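Local coordinates for putative membrane protein COG4129 (Clostridium difficile, PDB 3KMI), which probably exports aromatic acids across the cell membrane, the chain given here being its helical C-terminal domain without the transmembrane part, at the interface of chains A and B. Numbering follows the deposited sequence. Chains: chain A/B, Putative membrane protein COG4129.

The interface of chains A and B. Residues chain A 72, 75-76, 79; chain B 56-57, 60-61.
The ring of B:Tyr60 has A:Leu75 on one face, with CB 3.8 Å above the plane and shifted toward the rim, while A:Asp79 OD2 lies at its edge, in plane. The guanidinium of A:Arg72 has the backbone of B:Ser57 and B:Asp61 at its edge. Both flat groups sit in a helix-to-helix contact between two copies of the putative aromatic acid exporter C-terminal domain, helix 68-95 of chain A against the end of helix 41-61 of chain B; the pairing may be a crystal contact. Tip to tip, B:Tyr60 OH donates to the syn lone pair of A:Asp79 OD2 at 2.5 Å, and the ring and carboxylate planes differ by 22°. On the face that bears A:Leu75, its CD1 comes within 3.5 Å of B:Tyr60 CE1, while A:Glu76 CG approaches obliquely from beyond the opposite rim, 4.0 Å from B:Tyr60 CD2. A:Arg72 leaves its helix with CG anti to the backbone N (chi1 165°) and bends at chi3, which brings NH1 to the carbonyl O of B:Ser57 at 2.6 Å. That bond lies in the carbonyl plane, on a lone pair, with 147° at the hydrogen. NH1 also forms a salt bridge with B:Asp61 OD1, modelled too short for its length to be trusted. Within chain A, A:Glu76 OE2 forms a salt bridge with A:Arg72 NH2 at 2.5 Å, which would help fix the guanidinium's rotation and may offset its charge.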
# COMPACT_ATOMS: atom_id res chain seq x y z
N ARG A 72 -18.39 -12.09 -11.67
CA ARG A 72 -18.24 -11.03 -10.66
C ARG A 72 -17.53 -11.51 -9.40
O ARG A 72 -16.53 -10.91 -9.00
CB ARG A 72 -19.60 -10.38 -10.31
CG ARG A 72 -19.58 -9.53 -9.02
CD ARG A 72 -20.84 -8.69 -8.86
NE ARG A 72 -20.87 -7.69 -9.93
CZ ARG A 72 -20.51 -6.42 -9.77
NH1 ARG A 72 -20.54 -5.61 -10.82
NH2 ARG A 72 -20.15 -5.96 -8.58
N LEU A 75 -13.74 -11.96 -10.52
CA LEU A 75 -12.88 -10.80 -10.79
C LEU A 75 -12.68 -9.91 -9.55
O LEU A 75 -11.57 -9.39 -9.31
CB LEU A 75 -13.37 -9.99 -12.01
CG LEU A 75 -13.02 -10.52 -13.42
CD1 LEU A 75 -13.51 -9.58 -14.49
CD2 LEU A 75 -11.52 -10.81 -13.66
N GLU A 76 -13.73 -9.79 -8.74
CA GLU A 76 -13.62 -9.11 -7.46
C GLU A 76 -12.66 -9.81 -6.49
O GLU A 76 -11.94 -9.14 -5.73
CB GLU A 76 -15.00 -8.83 -6.83
CG GLU A 76 -15.81 -7.78 -7.61
CD GLU A 76 -17.21 -7.45 -7.03
OE1 GLU A 76 -17.61 -8.06 -6.01
OE2 GLU A 76 -17.91 -6.59 -7.60
N ASP A 79 -9.17 -9.09 -7.71
CA ASP A 79 -8.70 -7.74 -7.31
C ASP A 79 -8.03 -7.75 -5.93
O ASP A 79 -7.05 -7.05 -5.71
CB ASP A 79 -9.79 -6.68 -7.41
CG ASP A 79 -10.15 -6.34 -8.83
OD1 ASP A 79 -9.27 -6.36 -9.72
OD2 ASP A 79 -11.31 -6.04 -9.08
N ILE B 56 -15.54 0.66 -10.44
CA ILE B 56 -15.15 -0.75 -10.64
C ILE B 56 -16.38 -1.67 -10.71
O ILE B 56 -16.47 -2.50 -11.62
CB ILE B 56 -14.17 -1.26 -9.55
CG1 ILE B 56 -12.85 -0.53 -9.62
CG2 ILE B 56 -13.87 -2.75 -9.74
CD1 ILE B 56 -11.95 -0.80 -8.38
N SER B 57 -17.29 -1.53 -9.74
CA SER B 57 -18.52 -2.31 -9.66
C SER B 57 -19.29 -2.21 -10.97
O SER B 57 -19.83 -3.22 -11.47
CB SER B 57 -19.37 -1.83 -8.47
OG SER B 57 -20.69 -2.35 -8.48
N TYR B 60 -17.43 -4.12 -14.10
CA TYR B 60 -17.77 -5.55 -14.06
C TYR B 60 -19.22 -5.87 -14.41
O TYR B 60 -19.50 -6.93 -15.01
CB TYR B 60 -17.43 -6.11 -12.69
CG TYR B 60 -15.94 -6.09 -12.37
CD1 TYR B 60 -14.99 -6.31 -13.38
CD2 TYR B 60 -15.48 -5.89 -11.07
CE1 TYR B 60 -13.62 -6.32 -13.10
CE2 TYR B 60 -14.12 -5.90 -10.78
CZ TYR B 60 -13.19 -6.11 -11.81
OH TYR B 60 -11.82 -6.13 -11.56
N ASP B 61 -20.14 -5.00 -14.01
CA ASP B 61 -21.56 -5.08 -14.41
C ASP B 61 -21.69 -5.08 -15.94
O ASP B 61 -22.62 -5.65 -16.52
CB ASP B 61 -22.33 -3.86 -13.86
CG ASP B 61 -22.70 -3.98 -12.38
OD1 ASP B 61 -22.54 -5.05 -11.76
OD2 ASP B 61 -23.19 -2.98 -11.82